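Local coordinates for protein hypoxanthine-guanine phosphoribosyltransferase (Thermus thermophilus, PDB 3ACC) that probably catalyses the magnesium-dependent transfer of a phosphoribosyl group from 5-phospho-alpha-D-ribose 1-diphosphate to guanine or hypoxanthine, giving GMP or IMP, at residues 40-45 against 66-71; 105-110 against 137-142; 130-135 against 149-154; 155-160 against 172-177. All coordinates share one frame; numbering follows the deposited sequence.

Contact 1 of 4, residues 40-45 against 66-71; sequences HLICVL and DFIAIS
Leu45, Cys43 and Phe67 form the tight side of these parallel strands. Leu45 lays CD1 against Phe67 CB at 3.7 Å and brings CD2 to the edge of the ring. With CG of Phe67 beside the backbone N (chi1 -65°), the ring is brought alongside Cys43, whose CB comes to 3.6 Å from Phe67 CD1. Cys43 SG makes an oblique sulfur-aromatic contact with the same ring. An alanine in place of Leu45 would probably open a gap beside Phe67 CB and leave that edge of the ring less firmly held. Beneath, Cys43 N binds Asp66 O, Ile68 N binds Cys43 O, and Leu45 N reaches Ile68 O at 2.8 Å. At the buried His40 end a water joins His40 NE2 (2.7 Å) to Asp66 OD2 (2.6 Å); Arg90 N and Leu91 N also hold that oxygen, and Thr64 OG1 bonds His40 ND1. Past Leu45 the pairing loosens: partly exposed Ile70 meets Val44 CG1 with its CG2 at 4.0 Å. The strands belong to a beta-alpha-beta crossover through helix 49-56, which packs on Cys43. Strand 97-102 flanks 40-45 on its other side, helix 109-120 covers Ile42 and Val44, and Phe49 of the second subunit meets the Phe67 ring edge-to-face.

Contact 2 of 4, residues 105-110 against 137-142; sequences VDTGLT and RRQVEV. With 5GP (guanosine-5'-monophosphate), chain B.
Asp106 and Arg137 are joined where the phosphate-binding loop of a type I phosphoribosyltransferase, residues 105-110, meets 137-142. The charged contact is a side-on salt bridge: Arg137 NE binds Asp106 OD1 and NH2 binds OD2, both at 2.9 Å and both on the syn side of the carboxylate, whose plane is only 17° from that of the guanidinium. Hydrogen bonds to backbone oxygens come next. Arg138, bent at chi2 and chi3, curls back so that NE (2.8 Å) and NH2 both hold Asp106 O, which lies in the guanidinium plane. Thr107 O takes Gln139 N at 2.9 Å, on a lone pair, and a second bond from Val140 N. Van der Waals packing comes from Val105 CG1, which covers one face of the Arg138 guanidinium, 3.3 Å above its centre. The loop so braced rings the phosphate of GMP with donors: Asp106 N and Gly108 N bind O3P, Thr107 N binds O1P, and Thr110 holds O2P through both N and OG1. Thr107 OG1 works twice, donating to O1P at 2.5 Å and accepting from Leu109 N at 3.3 Å in an ST turn.

Contact 3 of 4, residues 130-135 against 149-154; sequences ALLSKP and FEIEDA. With 5GP (guanosine-5'-monophosphate), chain B.
Lys134 NZ lies within bonding distance of four acceptors, which share its three N-H groups: N7 and O6 of the guanine of bound GMP, each at 3.0 Å, a water, and Ala154 O, the longest at 3.3 Å. That water in turn donates to Asp153 OD1 at 2.6 Å, so the carboxylate serves the ammonium at second hand. This holds the nitrogen at the purine's N7/O6 edge, where its probable positive charge would draw electron density toward O6. The lysine chain bends at chi3 (-66°) to reach the base, and its shaft runs obliquely across Ile151, with CG 3.5 Å from Ile151 CG1. Behind it the strands pair in parallel. Ile151 N points almost straight at Ser133 O (2.9 Å, 174° at the hydrogen), Phe149 N binds Leu131 O, and Ser133 N makes a weak bond to Phe149 O. Leu132 CD2 packs on Phe149 CB at 3.9 Å; on the exposed side Pro135 CG rests on Glu150 CG. The chain turns a corner at Leu131, letting strand 146-150 pair first with 125-130, then with 132-133. Strand 104-105 lies on the other side of 132-133, and strand 156-157 packs through Val156 on Leu132 and Ile151.

Contact 4 of 4, residues 155-160 against 172-177; sequences YVYGYG and FITSIR. With 5GP (guanosine-5'-monophosphate), chain B.
The short antiparallel ribbon of the hood, the part of a type I phosphoribosyltransferase that covers the base, is held together here by Tyr157 and Thr174. They are a hydrogen-bonded pair, with Thr174 N reaching Tyr157 O at 3.0 Å and Tyr157 N bonding back to Thr174 O. Their side chains lie alongside each other and point the same way. Tyr157 CG stands between its backbone N and carbonyl carbon (chi1 61°), bringing the ring over Thr174 CG2 in a CH-pi contact, 3.5 Å from centroid to methyl. Ile176 CG2 touches Tyr157 CE2 at 3.5 Å, crossing at about a right angle. Toward Tyr155 and Ile176 the pairing slackens: Ile176 N makes a weak bond to Tyr155 O, and a water links Tyr155 N to Ile176 O.

The ribbon reads the guanine through its backbone. Val156 N donates to O6 (3.0 Å) and Val156 O takes N1 of the base at 2.7 Å. Tyr155 spreads one ring face over the six-membered ring of the guanine, nearly parallel to it, N1 lying 3.5 Å above the tyrosine's centre, and its OH bonds to Asp162 O. A serine in place of Tyr155 would probably uncover that face of the guanine and leave Asp162 O without this partner. Gly158 sits where a side chain would collide with Phe172 O.

Ile173 CD1 packs on Tyr159 CB at 3.9 Å. Around this end, helix 16-33 touches both residues, helix 49-56 covers Tyr159, and strand 132-133 backs Val156 and Ile173 through Leu132.

From the N terminus, contact 1 closes first, bringing the chain back after helix 49-56 to pair the sheet's outer strand 64-69 with 40-45. Contact 2 opens later, at the phosphate loop, and closes beyond strand 132-133. Contact 3 begins inside that span and ends outside it, so the two cross; Val105 probably hydrogen-bonds through its backbone to Leu132 and Lys134. Contact 4 follows in series and closes the hood ribbon near the C terminus. Ile70 packs on Thr110 between contacts 1 and 2, and Leu131 on Tyr159 between 3 and 4. Contacts 2, 3 and 4 meet GMP at the phosphate, the N7/O6 edge, and the O6/N1 edge and one face of the base, joining core and hood.

Contact 1 of 4, residues 40-45 against 66-71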
# COMPACT_ATOMS: atom_id res chain seq x y z
N HIS A 40 10.66 -11.41 4.64
CA HIS A 40 9.35 -11.50 4.01
C HIS A 40 8.45 -10.60 4.85
O HIS A 40 8.08 -10.94 5.97
CB HIS A 40 8.83 -12.94 4.07
CG HIS A 40 7.43 -13.11 3.57
ND1 HIS A 40 7.07 -12.84 2.26
CD2 HIS A 40 6.31 -13.54 4.19
CE1 HIS A 40 5.78 -13.10 2.10
NE2 HIS A 40 5.30 -13.52 3.26
N LEU A 41 8.13 -9.43 4.30
CA LEU A 41 7.29 -8.47 5.02
C LEU A 41 5.80 -8.67 4.78
O LEU A 41 5.32 -8.62 3.65
CB LEU A 41 7.68 -7.04 4.65
CG LEU A 41 9.02 -6.53 5.20
CD1 LEU A 41 10.17 -7.28 4.54
CD2 LEU A 41 9.14 -5.04 4.93
N ILE A 42 5.06 -8.87 5.87
CA ILE A 42 3.62 -9.06 5.79
C ILE A 42 2.87 -7.81 6.26
O ILE A 42 2.90 -7.47 7.44
CB ILE A 42 3.17 -10.26 6.66
CG1 ILE A 42 3.87 -11.53 6.20
CG2 ILE A 42 1.66 -10.44 6.57
CD1 ILE A 42 3.46 -12.78 6.96
N CYS A 43 2.23 -7.12 5.32
CA CYS A 43 1.47 -5.91 5.62
C CYS A 43 0.06 -6.24 6.13
O CYS A 43 -0.66 -7.04 5.51
CB CYS A 43 1.35 -5.04 4.36
SG CYS A 43 0.28 -3.56 4.52
N VAL A 44 -0.32 -5.64 7.25
CA VAL A 44 -1.65 -5.87 7.81
C VAL A 44 -2.57 -4.79 7.26
O VAL A 44 -2.50 -3.63 7.68
CB VAL A 44 -1.64 -5.82 9.36
CG1 VAL A 44 -3.04 -6.08 9.90
CG2 VAL A 44 -0.68 -6.87 9.91
N LEU A 45 -3.41 -5.16 6.31
CA LEU A 45 -4.36 -4.23 5.69
C LEU A 45 -5.52 -3.94 6.65
O LEU A 45 -5.81 -4.74 7.53
CB LEU A 45 -4.90 -4.83 4.38
CG LEU A 45 -3.90 -4.95 3.22
CD1 LEU A 45 -4.51 -5.79 2.10
CD2 LEU A 45 -3.53 -3.56 2.72
N ASP A 66 3.72 -9.80 1.39
CA ASP A 66 2.38 -10.33 1.28
C ASP A 66 1.44 -9.37 2.01
O ASP A 66 1.89 -8.47 2.73
CB ASP A 66 2.28 -11.73 1.88
CG ASP A 66 1.23 -12.58 1.19
OD1 ASP A 66 0.36 -12.01 0.50
OD2 ASP A 66 1.27 -13.82 1.33
N PHE A 67 0.15 -9.56 1.83
CA PHE A 67 -0.85 -8.70 2.43
C PHE A 67 -1.97 -9.54 3.02
O PHE A 67 -2.48 -10.45 2.37
CB PHE A 67 -1.43 -7.76 1.37
CG PHE A 67 -0.43 -6.80 0.80
CD1 PHE A 67 -0.41 -5.47 1.22
CD2 PHE A 67 0.51 -7.22 -0.13
CE1 PHE A 67 0.54 -4.58 0.73
CE2 PHE A 67 1.46 -6.34 -0.64
CZ PHE A 67 1.48 -5.01 -0.21
N ILE A 68 -2.36 -9.24 4.26
CA ILE A 68 -3.45 -9.98 4.90
C ILE A 68 -4.36 -9.04 5.68
O ILE A 68 -3.97 -7.92 6.03
CB ILE A 68 -2.92 -11.09 5.85
CG1 ILE A 68 -2.44 -10.49 7.17
CG2 ILE A 68 -1.81 -11.85 5.17
CD1 ILE A 68 -1.31 -9.53 7.05
N ALA A 69 -5.58 -9.49 5.93
CA ALA A 69 -6.55 -8.71 6.68
C ALA A 69 -6.98 -9.51 7.90
O ALA A 69 -7.14 -10.73 7.82
CB ALA A 69 -7.75 -8.40 5.80
N ILE A 70 -7.15 -8.84 9.04
CA ILE A 70 -7.55 -9.51 10.27
C ILE A 70 -8.35 -8.58 11.18
O ILE A 70 -8.13 -7.37 11.20
CB ILE A 70 -6.31 -10.04 11.03
CG1 ILE A 70 -6.76 -10.80 12.29
CG2 ILE A 70 -5.39 -8.89 11.40
CD1 ILE A 70 -5.62 -11.41 13.08
N SER A 71 -9.28 -9.16 11.93
CA SER A 71 -10.12 -8.39 12.85
C SER A 71 -10.06 -8.95 14.27
O SER A 71 -9.83 -10.14 14.46
CB SER A 71 -11.57 -8.38 12.35
OG SER A 71 -11.66 -7.79 11.07
O HOH W 1 2.93 -14.88 3.08

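Contact 2 of 4, residues 105-110 against 137-142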
# COMPACT_ATOMS: atom_id res chain seq x y z
N VAL A 105 -0.55 -0.36 17.42
CA VAL A 105 -0.85 -1.37 18.43
C VAL A 105 -1.61 -0.71 19.57
O VAL A 105 -1.09 0.16 20.26
CB VAL A 105 0.44 -2.01 18.97
CG1 VAL A 105 0.10 -3.04 20.06
CG2 VAL A 105 1.22 -2.66 17.82
N ASP A 106 -2.86 -1.13 19.75
CA ASP A 106 -3.72 -0.58 20.79
C ASP A 106 -3.75 -1.52 21.99
O ASP A 106 -2.86 -1.46 22.85
CB ASP A 106 -5.13 -0.36 20.21
CG ASP A 106 -6.03 0.44 21.13
OD1 ASP A 106 -5.52 1.18 22.00
OD2 ASP A 106 -7.26 0.33 20.96
N THR A 107 -4.75 -2.39 22.07
CA THR A 107 -4.81 -3.33 23.19
C THR A 107 -3.79 -4.44 22.97
O THR A 107 -3.33 -5.08 23.92
CB THR A 107 -6.21 -3.99 23.32
OG1 THR A 107 -6.47 -4.80 22.17
CG2 THR A 107 -7.29 -2.92 23.47
N GLY A 108 -3.43 -4.66 21.70
CA GLY A 108 -2.46 -5.70 21.36
C GLY A 108 -3.10 -7.03 21.01
O GLY A 108 -2.41 -7.98 20.60
N LEU A 109 -4.42 -7.12 21.16
CA LEU A 109 -5.16 -8.34 20.87
C LEU A 109 -4.96 -8.84 19.45
O LEU A 109 -4.56 -9.99 19.24
CB LEU A 109 -6.66 -8.12 21.11
CG LEU A 109 -7.45 -9.17 21.89
CD1 LEU A 109 -8.94 -8.94 21.69
CD2 LEU A 109 -7.08 -10.57 21.43
N THR A 110 -5.23 -7.98 18.47
CA THR A 110 -5.08 -8.36 17.07
C THR A 110 -3.68 -8.88 16.74
O THR A 110 -3.54 -9.94 16.14
CB THR A 110 -5.40 -7.18 16.14
OG1 THR A 110 -6.75 -6.76 16.34
CG2 THR A 110 -5.23 -7.58 14.68
N ARG A 137 -2.92 1.46 26.77
CA ARG A 137 -4.10 0.68 26.42
C ARG A 137 -3.80 -0.82 26.31
O ARG A 137 -4.70 -1.63 26.11
CB ARG A 137 -4.66 1.18 25.09
CG ARG A 137 -5.28 2.58 25.14
CD ARG A 137 -6.79 2.47 25.32
NE ARG A 137 -7.38 1.68 24.23
CZ ARG A 137 -8.66 1.32 24.17
NH1 ARG A 137 -9.50 1.67 25.14
NH2 ARG A 137 -9.09 0.60 23.14
N ARG A 138 -2.52 -1.17 26.43
CA ARG A 138 -2.08 -2.55 26.30
C ARG A 138 -2.71 -3.53 27.30
O ARG A 138 -2.68 -3.33 28.51
CB ARG A 138 -0.54 -2.61 26.42
CG ARG A 138 0.12 -3.84 25.79
CD ARG A 138 -0.31 -4.03 24.34
NE ARG A 138 -0.48 -2.76 23.65
CZ ARG A 138 0.51 -1.97 23.25
NH1 ARG A 138 1.77 -2.33 23.47
NH2 ARG A 138 0.24 -0.81 22.66
N GLN A 139 -3.29 -4.61 26.77
CA GLN A 139 -3.93 -5.63 27.60
C GLN A 139 -3.21 -6.96 27.42
O GLN A 139 -3.31 -7.85 28.27
CB GLN A 139 -5.40 -5.76 27.24
CG GLN A 139 -6.15 -4.44 27.33
CD GLN A 139 -7.65 -4.61 27.23
OE1 GLN A 139 -8.15 -5.20 26.27
NE2 GLN A 139 -8.37 -4.09 28.21
N VAL A 140 -2.50 -7.09 26.31
CA VAL A 140 -1.75 -8.29 26.00
C VAL A 140 -0.37 -7.85 25.54
O VAL A 140 -0.25 -7.12 24.56
CB VAL A 140 -2.41 -9.11 24.87
CG1 VAL A 140 -1.67 -10.42 24.69
CG2 VAL A 140 -3.87 -9.35 25.19
N GLU A 141 0.66 -8.28 26.25
CA GLU A 141 2.02 -7.90 25.92
C GLU A 141 2.50 -8.52 24.61
O GLU A 141 2.67 -9.74 24.51
CB GLU A 141 2.97 -8.30 27.06
CG GLU A 141 4.34 -7.66 26.98
CD GLU A 141 4.27 -6.15 26.86
OE1 GLU A 141 3.47 -5.52 27.59
OE2 GLU A 141 5.01 -5.59 26.03
N VAL A 142 2.69 -7.68 23.60
CA VAL A 142 3.16 -8.12 22.30
C VAL A 142 4.43 -7.36 21.93
O VAL A 142 4.62 -6.21 22.31
CB VAL A 142 2.09 -7.91 21.21
CG1 VAL A 142 1.00 -8.97 21.34
CG2 VAL A 142 1.49 -6.52 21.33
P 5GP B . -5.64 -3.75 18.87
O1P 5GP B . -6.45 -3.39 20.05
O2P 5GP B . -5.95 -5.27 18.48
O3P 5GP B . -4.08 -3.60 19.22
O5' 5GP B . -6.02 -2.74 17.67
C5' 5GP B . -5.80 -3.40 16.42
C4' 5GP B . -6.32 -2.52 15.28
O4' 5GP B . -7.27 -1.53 15.77
C3' 5GP B . -5.18 -1.70 14.66
O3' 5GP B . -4.45 -2.47 13.70
C2' 5GP B . -5.95 -0.55 14.00
O2' 5GP B . -6.44 -0.92 12.71
C1' 5GP B . -7.10 -0.31 15.00
N9 5GP B . -6.82 0.89 15.81
C8 5GP B . -6.42 0.93 17.13
N7 5GP B . -6.26 2.18 17.50
C5 5GP B . -6.56 2.99 16.47
C6 5GP B . -6.57 4.41 16.26
O6 5GP B . -6.27 5.18 17.16
N1 5GP B . -6.94 4.90 15.03
C2 5GP B . -7.28 4.03 14.01
N2 5GP B . -7.64 4.53 12.78
N3 5GP B . -7.26 2.72 14.19
C4 5GP B . -6.92 2.17 15.37

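Contact 3 of 4, residues 130-135 against 149-154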
# COMPACT_ATOMS: atom_id res chain seq x y z
N ALA A 130 5.72 -1.48 13.61
CA ALA A 130 4.42 -0.80 13.76
C ALA A 130 4.68 0.69 13.77
O ALA A 130 5.59 1.16 14.44
CB ALA A 130 3.75 -1.23 15.06
N LEU A 131 3.87 1.45 13.03
CA LEU A 131 4.08 2.89 13.00
C LEU A 131 3.83 3.51 14.36
O LEU A 131 4.58 4.39 14.79
CB LEU A 131 3.16 3.55 11.98
CG LEU A 131 3.29 5.08 11.93
CD1 LEU A 131 4.70 5.46 11.51
CD2 LEU A 131 2.28 5.65 10.97
N LEU A 132 2.78 3.05 15.05
CA LEU A 132 2.40 3.60 16.34
C LEU A 132 2.05 2.57 17.42
O LEU A 132 1.74 1.42 17.12
CB LEU A 132 1.20 4.52 16.15
CG LEU A 132 1.34 5.64 15.11
CD1 LEU A 132 -0.03 6.24 14.82
CD2 LEU A 132 2.30 6.70 15.63
N SER A 133 2.08 3.02 18.67
CA SER A 133 1.74 2.18 19.81
C SER A 133 1.20 3.01 20.98
O SER A 133 1.78 4.04 21.35
CB SER A 133 2.96 1.37 20.26
OG SER A 133 2.63 0.55 21.37
N LYS A 134 0.08 2.57 21.54
CA LYS A 134 -0.55 3.23 22.68
C LYS A 134 -0.47 2.26 23.86
O LYS A 134 -1.47 1.66 24.26
CB LYS A 134 -2.02 3.57 22.36
CG LYS A 134 -2.18 4.55 21.19
CD LYS A 134 -3.64 4.84 20.84
CE LYS A 134 -4.37 3.61 20.30
NZ LYS A 134 -5.75 3.93 19.86
N PRO A 135 0.73 2.09 24.44
CA PRO A 135 0.96 1.18 25.56
C PRO A 135 0.08 1.33 26.80
O PRO A 135 -0.05 0.37 27.57
CB PRO A 135 2.45 1.38 25.86
CG PRO A 135 2.67 2.81 25.51
CD PRO A 135 1.91 2.94 24.20
N PHE A 149 6.57 5.59 16.61
CA PHE A 149 6.34 6.51 17.72
C PHE A 149 5.43 5.89 18.76
O PHE A 149 4.46 5.20 18.42
CB PHE A 149 5.64 7.78 17.23
CG PHE A 149 6.29 8.43 16.04
CD1 PHE A 149 7.20 9.47 16.21
CD2 PHE A 149 5.96 8.03 14.75
CE1 PHE A 149 7.77 10.11 15.10
CE2 PHE A 149 6.53 8.65 13.64
CZ PHE A 149 7.44 9.69 13.81
N GLU A 150 5.74 6.12 20.03
CA GLU A 150 4.90 5.64 21.12
C GLU A 150 4.06 6.88 21.44
O GLU A 150 4.61 7.98 21.56
CB GLU A 150 5.75 5.25 22.33
CG GLU A 150 4.94 4.89 23.58
CD GLU A 150 5.82 4.52 24.75
OE1 GLU A 150 6.37 3.40 24.77
OE2 GLU A 150 5.99 5.37 25.65
N ILE A 151 2.75 6.72 21.54
CA ILE A 151 1.87 7.87 21.80
C ILE A 151 0.91 7.66 22.96
O ILE A 151 0.71 6.54 23.45
CB ILE A 151 1.02 8.20 20.55
CG1 ILE A 151 0.14 6.99 20.20
CG2 ILE A 151 1.92 8.59 19.37
CD1 ILE A 151 -0.80 7.21 19.04
N GLU A 152 0.30 8.76 23.40
CA GLU A 152 -0.68 8.70 24.48
C GLU A 152 -1.96 8.10 23.92
O GLU A 152 -2.09 7.93 22.70
CB GLU A 152 -0.97 10.10 25.03
CG GLU A 152 -1.54 11.07 24.01
CD GLU A 152 -1.94 12.40 24.63
OE1 GLU A 152 -2.95 12.44 25.38
OE2 GLU A 152 -1.25 13.41 24.37
N ASP A 153 -2.90 7.80 24.80
CA ASP A 153 -4.16 7.23 24.37
C ASP A 153 -5.03 8.24 23.63
O ASP A 153 -5.42 9.27 24.19
CB ASP A 153 -4.92 6.68 25.58
CG ASP A 153 -6.26 6.09 25.20
OD1 ASP A 153 -6.41 5.66 24.04
OD2 ASP A 153 -7.15 6.05 26.07
N ALA A 154 -5.30 7.96 22.36
CA ALA A 154 -6.13 8.84 21.53
C ALA A 154 -6.47 8.12 20.23
O ALA A 154 -5.76 7.22 19.81
CB ALA A 154 -5.37 10.13 21.23
P 5GP B . -5.64 -3.75 18.87
O1P 5GP B . -6.45 -3.39 20.05
O2P 5GP B . -5.95 -5.27 18.48
O3P 5GP B . -4.08 -3.60 19.22
O5' 5GP B . -6.02 -2.74 17.67
C5' 5GP B . -5.80 -3.40 16.42
C4' 5GP B . -6.32 -2.52 15.28
O4' 5GP B . -7.27 -1.53 15.77
C3' 5GP B . -5.18 -1.70 14.66
O3' 5GP B . -4.45 -2.47 13.70
C2' 5GP B . -5.95 -0.55 14.00
O2' 5GP B . -6.44 -0.92 12.71
C1' 5GP B . -7.10 -0.31 15.00
N9 5GP B . -6.82 0.89 15.81
C8 5GP B . -6.42 0.93 17.13
N7 5GP B . -6.26 2.18 17.50
C5 5GP B . -6.56 2.99 16.47
C6 5GP B . -6.57 4.41 16.26
O6 5GP B . -6.27 5.18 17.16
N1 5GP B . -6.94 4.90 15.03
C2 5GP B . -7.28 4.03 14.01
N2 5GP B . -7.64 4.53 12.78
N3 5GP B . -7.26 2.72 14.19
C4 5GP B . -6.92 2.17 15.37
O HOH W 2 -7.63 4.77 21.89

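Contact 4 of 4, residues 155-160 against 172-177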
# COMPACT_ATOMS: atom_id res chain seq x y z
N TYR A 155 -7.58 8.51 19.61
CA TYR A 155 -7.94 7.88 18.35
C TYR A 155 -7.33 8.71 17.23
O TYR A 155 -7.77 9.82 16.94
CB TYR A 155 -9.46 7.79 18.16
CG TYR A 155 -9.84 6.98 16.94
CD1 TYR A 155 -9.87 7.55 15.67
CD2 TYR A 155 -10.13 5.62 17.05
CE1 TYR A 155 -10.17 6.79 14.54
CE2 TYR A 155 -10.44 4.85 15.93
CZ TYR A 155 -10.45 5.44 14.68
OH TYR A 155 -10.73 4.68 13.56
N VAL A 156 -6.29 8.15 16.61
CA VAL A 156 -5.58 8.81 15.54
C VAL A 156 -6.11 8.36 14.18
O VAL A 156 -6.88 7.42 14.08
CB VAL A 156 -4.06 8.51 15.62
CG1 VAL A 156 -3.52 8.93 16.98
CG2 VAL A 156 -3.82 7.01 15.40
N TYR A 157 -5.70 9.07 13.14
CA TYR A 157 -6.10 8.73 11.78
C TYR A 157 -5.18 9.46 10.81
O TYR A 157 -4.44 10.37 11.21
CB TYR A 157 -7.57 9.07 11.53
CG TYR A 157 -7.94 10.53 11.67
CD1 TYR A 157 -7.93 11.39 10.57
CD2 TYR A 157 -8.33 11.06 12.91
CE1 TYR A 157 -8.32 12.72 10.69
CE2 TYR A 157 -8.72 12.39 13.04
CZ TYR A 157 -8.71 13.22 11.92
OH TYR A 157 -9.09 14.54 12.04
N GLY A 158 -5.21 9.05 9.55
CA GLY A 158 -4.35 9.65 8.55
C GLY A 158 -3.21 8.70 8.26
O GLY A 158 -3.01 7.72 8.98
N TYR A 159 -2.46 8.98 7.19
CA TYR A 159 -1.32 8.16 6.79
C TYR A 159 -1.70 6.67 6.72
O TYR A 159 -0.96 5.80 7.20
CB TYR A 159 -0.16 8.37 7.78
CG TYR A 159 1.18 7.85 7.29
CD1 TYR A 159 1.90 8.52 6.29
CD2 TYR A 159 1.73 6.68 7.82
CE1 TYR A 159 3.13 8.03 5.83
CE2 TYR A 159 2.95 6.18 7.36
CZ TYR A 159 3.65 6.85 6.36
OH TYR A 159 4.84 6.33 5.89
N GLY A 160 -2.86 6.39 6.12
CA GLY A 160 -3.31 5.01 6.00
C GLY A 160 -4.40 4.64 7.00
O GLY A 160 -5.27 3.81 6.70
N PHE A 172 -0.28 13.05 6.86
CA PHE A 172 0.22 13.14 8.23
C PHE A 172 -0.68 12.40 9.20
O PHE A 172 -1.81 12.04 8.85
CB PHE A 172 0.31 14.61 8.63
CG PHE A 172 -0.98 15.37 8.45
CD1 PHE A 172 -2.05 15.18 9.32
CD2 PHE A 172 -1.13 16.26 7.38
CE1 PHE A 172 -3.24 15.87 9.14
CE2 PHE A 172 -2.32 16.95 7.20
CZ PHE A 172 -3.38 16.76 8.08
N ILE A 173 -0.18 12.17 10.41
CA ILE A 173 -0.97 11.51 11.44
C ILE A 173 -1.58 12.61 12.31
O ILE A 173 -0.89 13.53 12.74
CB ILE A 173 -0.08 10.60 12.34
CG1 ILE A 173 0.19 9.26 11.64
CG2 ILE A 173 -0.77 10.36 13.68
CD1 ILE A 173 -1.04 8.35 11.53
N THR A 174 -2.89 12.52 12.54
CA THR A 174 -3.58 13.49 13.37
C THR A 174 -4.53 12.73 14.30
O THR A 174 -4.43 11.50 14.42
CB THR A 174 -4.35 14.52 12.51
OG1 THR A 174 -4.87 15.57 13.36
CG2 THR A 174 -5.50 13.85 11.78
N SER A 175 -5.44 13.43 14.96
CA SER A 175 -6.36 12.76 15.88
C SER A 175 -7.53 13.66 16.27
O SER A 175 -7.55 14.84 15.94
CB SER A 175 -5.61 12.34 17.15
OG SER A 175 -5.03 13.48 17.79
N ILE A 176 -8.50 13.07 16.97
CA ILE A 176 -9.67 13.80 17.43
C ILE A 176 -9.66 13.83 18.95
O ILE A 176 -8.87 13.12 19.59
CB ILE A 176 -10.98 13.13 16.98
CG1 ILE A 176 -11.03 11.69 17.51
CG2 ILE A 176 -11.10 13.16 15.46
CD1 ILE A 176 -12.35 10.98 17.25
N ARG A 177 -10.54 14.63 19.54
CA ARG A 177 -10.63 14.72 20.99
C ARG A 177 -11.53 13.59 21.49
O ARG A 177 -12.43 13.15 20.78
CB ARG A 177 -11.23 16.07 21.41
CG ARG A 177 -10.39 17.28 21.05
CD ARG A 177 -11.01 18.57 21.57
NE ARG A 177 -10.18 19.73 21.26
CZ ARG A 177 -10.43 20.97 21.66
NH1 ARG A 177 -11.50 21.23 22.40
NH2 ARG A 177 -9.61 21.96 21.31
P 5GP B . -5.64 -3.75 18.87
O1P 5GP B . -6.45 -3.39 20.05
O2P 5GP B . -5.95 -5.27 18.48
O3P 5GP B . -4.08 -3.60 19.22
O5' 5GP B . -6.02 -2.74 17.67
C5' 5GP B . -5.80 -3.40 16.42
C4' 5GP B . -6.32 -2.52 15.28
O4' 5GP B . -7.27 -1.53 15.77
C3' 5GP B . -5.18 -1.70 14.66
O3' 5GP B . -4.45 -2.47 13.70
C2' 5GP B . -5.95 -0.55 14.00
O2' 5GP B . -6.44 -0.92 12.71
C1' 5GP B . -7.10 -0.31 15.00
N9 5GP B . -6.82 0.89 15.81
C8 5GP B . -6.42 0.93 17.13
N7 5GP B . -6.26 2.18 17.50
C5 5GP B . -6.56 2.99 16.47
C6 5GP B . -6.57 4.41 16.26
O6 5GP B . -6.27 5.18 17.16
N1 5GP B . -6.94 4.90 15.03
C2 5GP B . -7.28 4.03 14.01
N2 5GP B . -7.64 4.53 12.78
N3 5GP B . -7.26 2.72 14.19
C4 5GP B . -6.92 2.17 15.37
O HOH W 3 -8.92 10.91 21.23